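Long-range contacts in N-acetylglucosaminidase (Paenibacillus barengoltzii, PDB 6INX), which probably hydrolyses glycosidic bonds next to N-acetylglucosamine residues, as a TIM-barrel enzyme of glycoside hydrolase family 18: residues E22-L27 with K57-D62; K51-L56 with Y101-V106; A85-M90 with T131-T136; Q162-G167 with N218-A223; T199-G204 with I211-S216. All blocks are in the same frame, centred on the assembly; numbering follows the deposited sequence.

Contact 1. Residues E22-L27 with K57-D62; sequences EELKKL and KRENPD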
# COMPACT_ATOMS: atom_id res chain seq x y z
N GLU A 22 24.71 -5.88 -32.49
CA GLU A 22 24.23 -4.50 -32.34
C GLU A 22 23.54 -4.29 -31.00
O GLU A 22 23.75 -3.26 -30.35
CB GLU A 22 23.31 -4.12 -33.50
CG GLU A 22 22.29 -3.04 -33.13
CD GLU A 22 21.68 -2.36 -34.34
OE1 GLU A 22 21.58 -3.01 -35.41
OE2 GLU A 22 21.28 -1.18 -34.21
N GLU A 23 22.74 -5.26 -30.56
CA GLU A 23 22.08 -5.15 -29.26
C GLU A 23 23.09 -5.26 -28.12
O GLU A 23 23.00 -4.52 -27.13
CB GLU A 23 21.03 -6.25 -29.10
CG GLU A 23 19.87 -6.17 -30.08
CD GLU A 23 18.96 -7.39 -30.00
OE1 GLU A 23 19.46 -8.49 -29.67
OE2 GLU A 23 17.75 -7.25 -30.26
N LEU A 24 24.06 -6.17 -28.25
CA LEU A 24 25.04 -6.37 -27.19
C LEU A 24 25.85 -5.11 -26.94
O LEU A 24 26.23 -4.84 -25.80
CB LEU A 24 25.96 -7.55 -27.54
CG LEU A 24 25.28 -8.92 -27.53
CD1 LEU A 24 26.10 -9.96 -28.30
CD2 LEU A 24 25.03 -9.39 -26.11
N LYS A 25 26.12 -4.33 -27.99
CA LYS A 25 26.92 -3.12 -27.83
C LYS A 25 26.15 -2.01 -27.13
O LYS A 25 26.77 -1.05 -26.66
CB LYS A 25 27.40 -2.63 -29.20
CG LYS A 25 28.47 -3.50 -29.83
CD LYS A 25 29.84 -2.86 -29.73
CE LYS A 25 30.93 -3.81 -30.25
NZ LYS A 25 32.29 -3.43 -29.77
N LYS A 26 24.83 -2.13 -27.04
CA LYS A 26 24.01 -1.14 -26.35
C LYS A 26 23.87 -1.41 -24.87
O LYS A 26 23.44 -0.52 -24.13
CB LYS A 26 22.62 -1.05 -27.00
CG LYS A 26 22.69 -0.59 -28.46
CD LYS A 26 21.33 -0.57 -29.12
CE LYS A 26 21.47 -0.25 -30.62
NZ LYS A 26 20.19 -0.43 -31.35
N LEU A 27 24.20 -2.61 -24.42
CA LEU A 27 24.08 -3.00 -23.02
C LEU A 27 25.43 -2.89 -22.33
O LEU A 27 26.49 -3.10 -22.93
CB LEU A 27 23.60 -4.45 -22.93
CG LEU A 27 22.23 -4.73 -23.55
CD1 LEU A 27 21.98 -6.22 -23.68
CD2 LEU A 27 21.14 -4.08 -22.71
N LYS A 57 30.72 -12.18 -24.99
CA LYS A 57 31.76 -11.30 -24.46
C LYS A 57 32.74 -10.88 -25.55
O LYS A 57 33.25 -9.76 -25.51
CB LYS A 57 32.51 -12.00 -23.33
CG LYS A 57 31.67 -12.27 -22.10
CD LYS A 57 32.56 -12.76 -20.97
CE LYS A 57 32.53 -11.82 -19.78
NZ LYS A 57 32.98 -10.44 -20.13
N ARG A 58 33.00 -11.77 -26.51
CA ARG A 58 33.87 -11.40 -27.63
C ARG A 58 33.24 -10.28 -28.46
O ARG A 58 33.93 -9.36 -28.91
CB ARG A 58 34.15 -12.63 -28.48
CG ARG A 58 35.13 -12.41 -29.64
CD ARG A 58 35.67 -13.73 -30.18
NE ARG A 58 36.41 -14.45 -29.15
CZ ARG A 58 37.70 -14.27 -28.89
NH1 ARG A 58 38.41 -13.39 -29.60
NH2 ARG A 58 38.30 -14.96 -27.93
N GLU A 59 31.91 -10.33 -28.64
CA GLU A 59 31.22 -9.32 -29.44
C GLU A 59 31.18 -7.96 -28.75
O GLU A 59 31.20 -6.92 -29.42
CB GLU A 59 29.81 -9.79 -29.79
CG GLU A 59 29.78 -10.88 -30.86
CD GLU A 59 28.41 -11.49 -31.04
OE1 GLU A 59 28.28 -12.72 -30.89
OE2 GLU A 59 27.45 -10.75 -31.33
N ASN A 60 31.10 -7.93 -27.42
CA ASN A 60 31.22 -6.69 -26.65
C ASN A 60 32.08 -6.95 -25.43
O ASN A 60 31.58 -7.35 -24.37
CB ASN A 60 29.86 -6.12 -26.24
CG ASN A 60 30.00 -4.80 -25.48
OD1 ASN A 60 31.10 -4.29 -25.28
ND2 ASN A 60 28.87 -4.24 -25.04
N PRO A 61 33.39 -6.71 -25.52
CA PRO A 61 34.28 -7.01 -24.39
C PRO A 61 34.04 -6.15 -23.16
O PRO A 61 34.58 -6.48 -22.09
CB PRO A 61 35.68 -6.79 -24.97
CG PRO A 61 35.50 -6.88 -26.46
CD PRO A 61 34.14 -6.32 -26.73
N ASP A 62 33.25 -5.08 -23.26
CA ASP A 62 32.90 -4.25 -22.12
C ASP A 62 31.67 -4.75 -21.37
O ASP A 62 31.31 -4.17 -20.34
CB ASP A 62 32.68 -2.80 -22.57
CG ASP A 62 33.95 -2.12 -23.03
OD1 ASP A 62 35.05 -2.60 -22.66
OD2 ASP A 62 33.86 -1.11 -23.76
O HOH W 1 28.81 -1.78 -23.31

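Contact 2. Residues K51-L56 with Y101-V106; sequences KLLPEL and YALDGV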
# COMPACT_ATOMS: atom_id res chain seq x y z
N LYS A 51 26.95 -21.95 -22.68
CA LYS A 51 28.15 -22.09 -23.51
C LYS A 51 28.28 -20.96 -24.53
O LYS A 51 29.37 -20.80 -25.11
CB LYS A 51 28.15 -23.43 -24.24
CG LYS A 51 28.23 -24.65 -23.33
CD LYS A 51 29.30 -24.49 -22.27
CE LYS A 51 29.98 -25.82 -21.98
NZ LYS A 51 29.16 -26.98 -22.44
N LEU A 52 27.23 -20.18 -24.74
CA LEU A 52 27.26 -19.04 -25.66
C LEU A 52 27.97 -17.83 -25.08
O LEU A 52 28.29 -16.90 -25.83
CB LEU A 52 25.83 -18.68 -26.07
CG LEU A 52 25.60 -17.68 -27.21
CD1 LEU A 52 26.32 -18.12 -28.48
CD2 LEU A 52 24.12 -17.48 -27.46
N LEU A 53 28.23 -17.81 -23.77
CA LEU A 53 28.71 -16.58 -23.13
C LEU A 53 30.05 -16.08 -23.65
O LEU A 53 30.18 -14.86 -23.86
CB LEU A 53 28.69 -16.72 -21.61
CG LEU A 53 27.34 -17.10 -20.99
CD1 LEU A 53 27.45 -17.03 -19.48
CD2 LEU A 53 26.21 -16.21 -21.50
N PRO A 54 31.08 -16.92 -23.87
CA PRO A 54 32.33 -16.38 -24.43
C PRO A 54 32.15 -15.62 -25.73
O PRO A 54 32.81 -14.59 -25.93
CB PRO A 54 33.20 -17.63 -24.61
CG PRO A 54 32.72 -18.56 -23.53
CD PRO A 54 31.24 -18.32 -23.44
N GLU A 55 31.27 -16.09 -26.62
CA GLU A 55 31.06 -15.37 -27.88
C GLU A 55 30.36 -14.04 -27.65
O GLU A 55 30.67 -13.05 -28.33
CB GLU A 55 30.26 -16.24 -28.86
CG GLU A 55 29.81 -15.51 -30.13
CD GLU A 55 30.98 -15.09 -31.02
OE1 GLU A 55 31.46 -13.94 -30.88
OE2 GLU A 55 31.40 -15.89 -31.88
N LEU A 56 29.43 -13.99 -26.69
CA LEU A 56 28.79 -12.71 -26.38
C LEU A 56 29.81 -11.72 -25.85
O LEU A 56 29.79 -10.53 -26.22
CB LEU A 56 27.67 -12.92 -25.36
CG LEU A 56 26.54 -13.88 -25.75
CD1 LEU A 56 25.44 -13.88 -24.68
CD2 LEU A 56 25.96 -13.55 -27.11
N TYR A 101 31.56 -21.26 -15.87
CA TYR A 101 31.06 -20.56 -17.04
C TYR A 101 31.65 -19.16 -17.10
O TYR A 101 32.22 -18.67 -16.12
CB TYR A 101 29.53 -20.48 -17.01
CG TYR A 101 28.86 -21.82 -17.02
CD1 TYR A 101 28.89 -22.61 -18.17
CD2 TYR A 101 28.23 -22.32 -15.90
CE1 TYR A 101 28.29 -23.84 -18.20
CE2 TYR A 101 27.63 -23.56 -15.91
CZ TYR A 101 27.66 -24.32 -17.07
OH TYR A 101 27.06 -25.56 -17.11
N ALA A 102 31.47 -18.51 -18.25
CA ALA A 102 32.01 -17.18 -18.46
C ALA A 102 31.10 -16.13 -17.84
O ALA A 102 30.64 -15.20 -18.51
CB ALA A 102 32.20 -16.91 -19.96
N LEU A 103 30.81 -16.30 -16.56
CA LEU A 103 29.97 -15.38 -15.81
C LEU A 103 30.86 -14.43 -15.02
O LEU A 103 31.90 -14.83 -14.49
CB LEU A 103 29.07 -16.16 -14.85
CG LEU A 103 27.99 -16.99 -15.52
CD1 LEU A 103 27.41 -18.04 -14.57
CD2 LEU A 103 26.88 -16.08 -16.04
N ASP A 104 30.44 -13.17 -14.95
CA ASP A 104 31.20 -12.16 -14.23
C ASP A 104 30.71 -11.96 -12.81
O ASP A 104 31.35 -11.22 -12.05
CB ASP A 104 31.15 -10.83 -14.99
CG ASP A 104 31.77 -10.94 -16.36
OD1 ASP A 104 32.92 -11.43 -16.44
OD2 ASP A 104 31.12 -10.59 -17.37
N GLY A 105 29.62 -12.60 -12.42
CA GLY A 105 29.14 -12.47 -11.06
C GLY A 105 27.72 -12.97 -10.95
O GLY A 105 27.19 -13.61 -11.85
N VAL A 106 27.10 -12.62 -9.82
CA VAL A 106 25.78 -13.11 -9.46
C VAL A 106 24.90 -11.93 -9.08
O VAL A 106 25.33 -11.02 -8.36
CB VAL A 106 25.87 -14.12 -8.29
CG1 VAL A 106 24.48 -14.47 -7.75
CG2 VAL A 106 26.61 -15.36 -8.74

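Contact 3. Residues A85-M90 with T131-T136; sequences AGRQAM and TLLLRT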
# COMPACT_ATOMS: atom_id res chain seq x y z
N ALA A 85 26.06 -22.76 7.56
CA ALA A 85 26.36 -23.74 6.53
C ALA A 85 25.69 -23.38 5.21
O ALA A 85 26.30 -23.49 4.15
CB ALA A 85 25.90 -25.13 6.98
N GLY A 86 24.42 -22.97 5.27
CA GLY A 86 23.72 -22.62 4.05
C GLY A 86 24.25 -21.36 3.40
O GLY A 86 24.28 -21.26 2.17
N ARG A 87 24.68 -20.38 4.20
CA ARG A 87 25.29 -19.18 3.64
C ARG A 87 26.61 -19.50 2.97
O ARG A 87 26.91 -19.00 1.88
CB ARG A 87 25.45 -18.10 4.71
CG ARG A 87 24.12 -17.60 5.25
CD ARG A 87 24.29 -16.47 6.25
NE ARG A 87 24.99 -16.85 7.48
CZ ARG A 87 24.40 -17.20 8.62
NH1 ARG A 87 23.08 -17.27 8.73
NH2 ARG A 87 25.16 -17.48 9.68
N GLN A 88 27.42 -20.37 3.59
CA GLN A 88 28.65 -20.82 2.95
C GLN A 88 28.37 -21.61 1.68
O GLN A 88 29.10 -21.50 0.69
CB GLN A 88 29.48 -21.66 3.92
CG GLN A 88 30.02 -20.92 5.14
CD GLN A 88 31.07 -19.88 4.79
OE1 GLN A 88 31.72 -19.98 3.75
NE2 GLN A 88 31.23 -18.89 5.66
N ALA A 89 27.32 -22.45 1.69
CA ALA A 89 26.99 -23.23 0.50
C ALA A 89 26.60 -22.32 -0.66
O ALA A 89 27.00 -22.56 -1.80
CB ALA A 89 25.88 -24.22 0.81
N MET A 90 25.80 -21.28 -0.38
CA MET A 90 25.44 -20.33 -1.43
C MET A 90 26.67 -19.64 -1.98
O MET A 90 26.80 -19.45 -3.19
CB MET A 90 24.48 -19.28 -0.87
CG MET A 90 23.07 -19.79 -0.63
SD MET A 90 22.18 -20.19 -2.14
CE MET A 90 21.76 -18.55 -2.74
N THR A 131 21.72 -9.94 5.19
CA THR A 131 23.00 -9.25 5.25
C THR A 131 24.14 -10.24 5.38
O THR A 131 25.17 -10.12 4.70
CB THR A 131 23.01 -8.31 6.45
OG1 THR A 131 21.88 -7.42 6.36
CG2 THR A 131 24.30 -7.49 6.47
N LEU A 132 23.99 -11.22 6.28
CA LEU A 132 25.03 -12.24 6.46
C LEU A 132 25.24 -13.04 5.18
O LEU A 132 26.38 -13.38 4.83
CB LEU A 132 24.67 -13.18 7.60
CG LEU A 132 24.45 -12.53 8.97
CD1 LEU A 132 23.98 -13.58 9.98
CD2 LEU A 132 25.71 -11.82 9.44
N LEU A 133 24.15 -13.39 4.49
CA LEU A 133 24.27 -14.14 3.25
C LEU A 133 25.09 -13.37 2.21
O LEU A 133 26.00 -13.92 1.58
CB LEU A 133 22.88 -14.48 2.71
CG LEU A 133 22.81 -15.08 1.30
CD1 LEU A 133 23.47 -16.46 1.30
CD2 LEU A 133 21.38 -15.15 0.74
N LEU A 134 24.74 -12.10 1.99
CA LEU A 134 25.44 -11.31 0.98
C LEU A 134 26.89 -11.06 1.37
O LEU A 134 27.77 -11.05 0.50
CB LEU A 134 24.70 -9.98 0.76
CG LEU A 134 23.33 -10.12 0.11
CD1 LEU A 134 22.58 -8.79 0.13
CD2 LEU A 134 23.48 -10.62 -1.31
N ARG A 135 27.15 -10.84 2.66
CA ARG A 135 28.53 -10.68 3.11
C ARG A 135 29.34 -11.93 2.78
O ARG A 135 30.46 -11.85 2.25
CB ARG A 135 28.56 -10.41 4.61
CG ARG A 135 29.98 -10.23 5.16
CD ARG A 135 30.03 -10.10 6.68
NE ARG A 135 29.02 -9.19 7.19
CZ ARG A 135 28.99 -8.74 8.44
NH1 ARG A 135 29.93 -9.11 9.30
NH2 ARG A 135 28.03 -7.91 8.83
N THR A 136 28.78 -13.11 3.07
CA THR A 136 29.50 -14.36 2.85
C THR A 136 29.72 -14.61 1.36
O THR A 136 30.78 -15.07 0.94
CB THR A 136 28.70 -15.50 3.46
OG1 THR A 136 28.51 -15.25 4.86
CG2 THR A 136 29.41 -16.83 3.29
O HOH W 2 27.77 -16.37 7.10
O HOH W 3 32.82 -17.67 2.07

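Contact 4. Residues Q162-G167 with N218-A223; sequences QYYIDG and NLFVRA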
# COMPACT_ATOMS: atom_id res chain seq x y z
N GLN A 162 7.96 0.20 0.73
CA GLN A 162 8.35 0.24 2.13
C GLN A 162 8.59 -1.16 2.70
O GLN A 162 9.48 -1.35 3.53
CB GLN A 162 7.27 0.96 2.95
CG GLN A 162 7.64 1.17 4.41
CD GLN A 162 8.74 2.18 4.62
OE1 GLN A 162 8.67 3.31 4.11
NE2 GLN A 162 9.77 1.80 5.36
N TYR A 163 7.77 -2.14 2.31
CA TYR A 163 7.94 -3.48 2.85
C TYR A 163 9.38 -3.96 2.71
O TYR A 163 9.90 -4.65 3.59
CB TYR A 163 6.98 -4.48 2.17
CG TYR A 163 7.26 -4.70 0.70
CD1 TYR A 163 6.61 -3.96 -0.28
CD2 TYR A 163 8.19 -5.65 0.27
CE1 TYR A 163 6.87 -4.16 -1.63
CE2 TYR A 163 8.46 -5.84 -1.08
CZ TYR A 163 7.79 -5.08 -2.02
OH TYR A 163 8.05 -5.26 -3.36
N TYR A 164 10.04 -3.62 1.59
CA TYR A 164 11.36 -4.18 1.34
C TYR A 164 12.39 -3.58 2.28
O TYR A 164 13.25 -4.29 2.82
CB TYR A 164 11.77 -3.99 -0.12
CG TYR A 164 13.01 -4.80 -0.46
CD1 TYR A 164 14.28 -4.25 -0.28
CD2 TYR A 164 12.90 -6.11 -0.91
CE1 TYR A 164 15.42 -4.98 -0.57
CE2 TYR A 164 14.04 -6.86 -1.20
CZ TYR A 164 15.29 -6.29 -1.03
OH TYR A 164 16.43 -7.02 -1.32
N ILE A 165 12.30 -2.26 2.51
CA ILE A 165 13.13 -1.59 3.49
C ILE A 165 12.92 -2.20 4.87
O ILE A 165 13.88 -2.44 5.61
CB ILE A 165 12.80 -0.08 3.49
CG1 ILE A 165 13.02 0.52 2.10
CG2 ILE A 165 13.61 0.65 4.56
CD1 ILE A 165 14.46 0.50 1.65
N ASP A 166 11.66 -2.48 5.22
CA ASP A 166 11.35 -3.01 6.54
C ASP A 166 11.86 -4.43 6.73
O ASP A 166 12.06 -4.85 7.87
CB ASP A 166 9.84 -2.99 6.78
CG ASP A 166 9.28 -1.57 6.87
OD1 ASP A 166 10.08 -0.62 6.99
OD2 ASP A 166 8.04 -1.42 6.83
N GLY A 167 12.08 -5.18 5.64
CA GLY A 167 12.56 -6.54 5.74
C GLY A 167 14.05 -6.71 5.53
O GLY A 167 14.53 -7.85 5.49
N ASN A 218 13.85 7.58 -3.22
CA ASN A 218 13.92 8.32 -1.97
C ASN A 218 13.95 7.38 -0.76
O ASN A 218 14.72 7.60 0.18
CB ASN A 218 12.77 9.31 -1.90
CG ASN A 218 12.99 10.52 -2.80
OD1 ASN A 218 14.11 10.77 -3.25
ND2 ASN A 218 11.93 11.26 -3.07
N LEU A 219 13.13 6.32 -0.76
CA LEU A 219 13.15 5.36 0.34
C LEU A 219 14.53 4.72 0.50
O LEU A 219 15.05 4.60 1.61
CB LEU A 219 12.12 4.26 0.10
CG LEU A 219 10.64 4.57 0.28
CD1 LEU A 219 9.82 3.32 -0.06
CD2 LEU A 219 10.36 5.04 1.69
N PHE A 220 15.12 4.28 -0.61
CA PHE A 220 16.39 3.58 -0.53
C PHE A 220 17.54 4.53 -0.19
O PHE A 220 18.46 4.14 0.53
CB PHE A 220 16.65 2.81 -1.83
CG PHE A 220 15.94 1.48 -1.88
CD1 PHE A 220 16.62 0.32 -1.55
CD2 PHE A 220 14.59 1.40 -2.19
CE1 PHE A 220 15.96 -0.91 -1.55
CE2 PHE A 220 13.93 0.16 -2.20
CZ PHE A 220 14.63 -0.99 -1.88
N VAL A 221 17.51 5.76 -0.69
CA VAL A 221 18.52 6.74 -0.30
C VAL A 221 18.45 7.00 1.20
O VAL A 221 19.47 7.00 1.90
CB VAL A 221 18.34 8.04 -1.10
CG1 VAL A 221 19.24 9.14 -0.53
CG2 VAL A 221 18.67 7.80 -2.56
N ARG A 222 17.23 7.21 1.72
CA ARG A 222 17.06 7.46 3.14
C ARG A 222 17.45 6.25 3.98
O ARG A 222 17.86 6.40 5.13
CB ARG A 222 15.63 7.91 3.44
CG ARG A 222 15.45 9.37 3.11
CD ARG A 222 14.01 9.82 3.01
NE ARG A 222 13.94 10.95 2.10
CZ ARG A 222 13.06 11.06 1.11
NH1 ARG A 222 12.14 10.12 0.93
NH2 ARG A 222 13.08 12.13 0.32
N ALA A 223 17.33 5.05 3.41
CA ALA A 223 17.74 3.84 4.10
C ALA A 223 19.25 3.63 4.06
O ALA A 223 19.75 2.72 4.74
CB ALA A 223 17.01 2.63 3.50

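Contact 5. Residues T199-G204 with I211-S216; sequences TNLYTG and ISVDAS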
# COMPACT_ATOMS: atom_id res chain seq x y z
N THR A 199 4.70 0.98 -13.29
CA THR A 199 6.11 1.30 -13.46
C THR A 199 6.29 2.81 -13.61
O THR A 199 7.11 3.29 -14.39
CB THR A 199 6.72 0.43 -14.56
OG1 THR A 199 8.15 0.56 -14.58
CG2 THR A 199 6.12 0.72 -15.94
N ASN A 200 5.56 3.57 -12.80
CA ASN A 200 5.49 5.02 -12.94
C ASN A 200 6.70 5.74 -12.34
O ASN A 200 7.12 5.46 -11.22
CB ASN A 200 4.22 5.57 -12.27
CG ASN A 200 4.06 5.12 -10.81
OD1 ASN A 200 4.23 3.93 -10.47
ND2 ASN A 200 3.70 6.07 -9.93
N LEU A 201 7.22 6.71 -13.10
CA LEU A 201 8.31 7.54 -12.61
C LEU A 201 7.91 8.32 -11.36
O LEU A 201 8.64 8.32 -10.36
CB LEU A 201 8.78 8.48 -13.72
CG LEU A 201 9.94 9.38 -13.33
CD1 LEU A 201 11.12 8.54 -12.84
CD2 LEU A 201 10.36 10.25 -14.51
N TYR A 202 6.77 9.02 -11.39
CA TYR A 202 6.35 9.83 -10.25
C TYR A 202 4.99 9.39 -9.73
O TYR A 202 4.17 8.82 -10.46
CB TYR A 202 6.25 11.33 -10.61
CG TYR A 202 7.55 11.98 -11.01
CD1 TYR A 202 8.54 12.27 -10.08
CD2 TYR A 202 7.78 12.33 -12.33
CE1 TYR A 202 9.73 12.88 -10.47
CE2 TYR A 202 8.95 12.94 -12.73
CZ TYR A 202 9.92 13.21 -11.80
OH TYR A 202 11.08 13.82 -12.21
N THR A 203 4.74 9.69 -8.46
CA THR A 203 3.46 9.40 -7.84
C THR A 203 2.41 10.41 -8.29
O THR A 203 2.69 11.61 -8.38
CB THR A 203 3.61 9.42 -6.32
OG1 THR A 203 4.60 8.46 -5.94
CG2 THR A 203 2.29 9.10 -5.62
N GLY A 204 1.22 9.93 -8.60
CA GLY A 204 0.15 10.77 -9.08
C GLY A 204 -0.87 11.15 -8.02
O GLY A 204 -1.15 10.37 -7.11
N ILE A 211 3.47 4.67 -4.18
CA ILE A 211 4.80 4.30 -4.66
C ILE A 211 5.00 4.75 -6.11
O ILE A 211 4.05 4.97 -6.87
CB ILE A 211 5.03 2.79 -4.48
CG1 ILE A 211 6.53 2.42 -4.55
CG2 ILE A 211 4.23 2.00 -5.49
CD1 ILE A 211 7.42 3.10 -3.53
N SER A 212 6.27 4.90 -6.48
CA SER A 212 6.71 5.33 -7.80
C SER A 212 8.22 5.12 -7.83
O SER A 212 8.83 4.83 -6.79
CB SER A 212 6.37 6.81 -8.06
OG SER A 212 7.07 7.65 -7.16
N VAL A 213 8.83 5.28 -9.01
CA VAL A 213 10.30 5.28 -9.08
C VAL A 213 10.87 6.31 -8.12
O VAL A 213 11.76 6.02 -7.31
CB VAL A 213 10.79 5.56 -10.51
CG1 VAL A 213 12.31 5.80 -10.51
CG2 VAL A 213 10.40 4.45 -11.48
N ASP A 214 10.36 7.54 -8.20
CA ASP A 214 10.87 8.63 -7.39
C ASP A 214 10.72 8.32 -5.90
O ASP A 214 11.66 8.50 -5.11
CB ASP A 214 10.13 9.91 -7.80
CG ASP A 214 10.53 11.13 -7.00
OD1 ASP A 214 11.74 11.45 -6.91
OD2 ASP A 214 9.60 11.80 -6.50
N ALA A 215 9.54 7.84 -5.49
CA ALA A 215 9.35 7.53 -4.07
C ALA A 215 10.24 6.37 -3.63
O ALA A 215 10.74 6.36 -2.50
CB ALA A 215 7.88 7.22 -3.77
N SER A 216 10.45 5.39 -4.51
CA SER A 216 11.30 4.24 -4.18
C SER A 216 12.75 4.66 -4.01
O SER A 216 13.40 4.28 -3.03
CB SER A 216 11.14 3.16 -5.26
OG SER A 216 11.95 2.03 -4.97
O HOH W 4 6.76 11.09 -6.73

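Contact 1. Residues E22-L27 with K57-D62
Asn-60 reaches across to the backbone of 22-27: its ND2 donates to Leu-24 O at 2.8 Å. The carbonyl lies close to the amide plane, while ND2 itself sits 40° above the plane of that carbonyl. A water accepts from the same ND2 and donates to Leu-27 O, giving a second link between the segments. Beside this polar join, Leu-24 CD1 packs against the carboxylate end of Glu-59, 3.4 Å from OE2, and Lys-25 brings its CE to 3.2 Å from Glu-59 O. The join ties a type I turn, Leu-24 to Leu-27, to the residue just past the C-terminal end of helix 53-59, one of the outer helices of the TIM barrel. An alanine in place of Asn-60 would probably leave Leu-24 O without this donor and the bridging water without one of its mates. What positions the amide is an Asx turn: Asn-60 OD1 accepts from Asp-62 N at 3.1 Å. Leu-24 also packs on Leu-19 and Leu-63.

Contact 2. Residues K51-L56 with Y101-V106
Leu-53 and Leu-103 both hold CG anti to their own carbonyl carbon (chi1 -55° and -69°), and their branches meet at an oblique angle, Leu-53 CD1 lying 3.6 Å from Leu-103 CD2. The same CD1 also passes 3.8 Å from Ala-102 O. Ala-102 is the centre of an inverse gamma turn, and its CB points at the helix, where it is shared by two neighbours: Leu-53 CB at 3.9 Å and the ring carbon CD of Pro-54, also at 3.9 Å. Farther out, the aliphatic part of Lys-51 runs up to the ring of Tyr-101, with CD at the ring's edge, 4.2 Å from CE1. No hydrogen bond crosses here; van der Waals packing alone joins the segments. Leu-53 and Leu-103 both continue inward onto Ile-32 of strand 29-38, and Leu-103 also touches Ile-65 and Leu-67 of strand 64-70 and Ala-97 of helix 84-100. The contact thus sets the N-terminal part of helix 53-59 against the loop that leads from helix 84-100 into barrel strand 105-109.

Contact 3. Residues A85-M90 with T131-T136
Arg-87 lies across the side of helix 126-148, its side chain oblique to those of Leu-132 and Leu-133. Its CD touches Leu-132 CB at 3.6 Å, and Leu-132 CD1 sits over the centre of one guanidinium face, 3.9 Å above the plane. The chain is extended as far as CD, and the bend at chi3 (-64°) turns NE out of that line. The polar rim is well supplied: NE gives a hydrogen bond at 2.8 Å to a water in the guanidinium plane, which in turn donates to Thr-136 OG1, while NH1 reaches Ala-81 O and NH2 pairs with Glu-84. Thr-136 OG1 itself donates to Leu-132 O, 2.8 Å away, on the opposite face of that carbonyl from Thr-136 N, a bond that fixes the Thr-136 side chain about CA-CB. The methyl CG2 then faces the other helix, 3.6 Å from Arg-87 O and equally far from NE2 of Gln-88, whose side chain crosses it at about a right angle. Gln-88 NE2 is bonded to Glu-84. Met-90 CB packs on Leu-133 CD1 at 3.7 Å. The segment axes cross at -40° and 8.7 Å, joining the TIM-barrel helices before and after strand 105-109 in the chain.

Contact 4. Residues Q162-G167 with N218-A223
The ring of Phe-220 carries Ile-165 CD1 squarely over one face: the methyl stands 3.6 Å from the centroid and 3° off the normal, a nearly ideal CH-pi contact. At the edge of the same ring, near its plane, comes Tyr-164 CD1, 3.6 Å from Phe-220 CZ, with the two aromatic side chains crossing at about a right angle. These groups join two helical pieces on the outside of the TIM barrel, helix 162-166, which follows strand 153-159, and the C-terminal part of helix 213-222. Their segment axes run in nearly the same direction, 18° apart, and stay 10.2 Å from each other at closest, so side chains bridge the space. Ile-165 holds CG1 anti to its carbonyl carbon (chi1 -58°), and the methyl beyond it also rests on Ala-223 CB at 3.8 Å. Inward, Tyr-164 and Phe-220 both lie on Ala-158 of strand 153-159, and Met-170 of helix 170-173 touches both of them as well as Ile-165. The second subunit covers helix 162-166: Asp-166 OD2 forms a salt bridge with Arg-210 of that chain, on which Gln-162 also packs. Gln-162 lies at the margin of the contact, its side chain about perpendicular to that of Leu-219, with OE1 3.4 Å from Leu-219 CD2. The amide is held by its other arm: NE2 donates to Asp-166 OD1 at 2.9 Å, meeting it from above the carboxylate plane.

Contact 5. Residues T199-G204 with I211-S216
The start of helix 213-222 is held by a capping serine and by the loop 199-204 running past it. Ser-212 occupies the N-cap: its OG, placed between the backbone N and the carbonyl carbon (chi1 64°), accepts from Ala-215 N at 3.0 Å and gives its own proton to Thr-203 OG1 at 2.9 Å. Thr-203 OG1 is also bonded to Arg-210 O. The loop supplies acceptors for the first N-H groups of the helix, Asn-200 O taking Val-213 N at 2.8 Å and Leu-201 O taking Asp-214 N at 2.9 Å, each nearly along the C=O axis. The Asn-200 amide spans the two segments: ND2 donates to Tyr-202 O in its own loop at 2.8 Å and to Ile-211 O at 3.3 Å, the latter on a lone pair. A leucine in place of Asn-200 would probably leave Tyr-202 O without this donor and Ile-211 O with Arg-188 NH2 but one donor fewer. Leu-201 CD1 packs on Val-213 CG1, and Asp-214, bonded to Tyr-312 through OD1, lays its CB 3.6 Å from Tyr-202 CD1. The serine OG bonded to the N-H three residues on is the typical helix N-cap, here supplemented by two loop carbonyls.

In the fold
All five contacts lie in the outer layer of one TIM barrel, and none is at its centre. Contacts 1 and 2 share helix 53-59, lie 12 Å apart between centres and touch through Leu-24 and Leu-56. Contact 3 follows round the barrel, its centre about 23 Å from that of contact 2, and uses helices 84-100 and 126-148. Contacts 4 and 5 share helix 213-222, their centres 14 Å apart; contact 5 holds its beginning and contact 4 its end. Along the chain, contacts 1 and 2 interlock, as do 2 and 3, whereas 4 and 5 come later, with 5 lying between the segments of 4. Together they fasten loops and outer helices around the parallel strands, and contact 4 adjoins the second subunit.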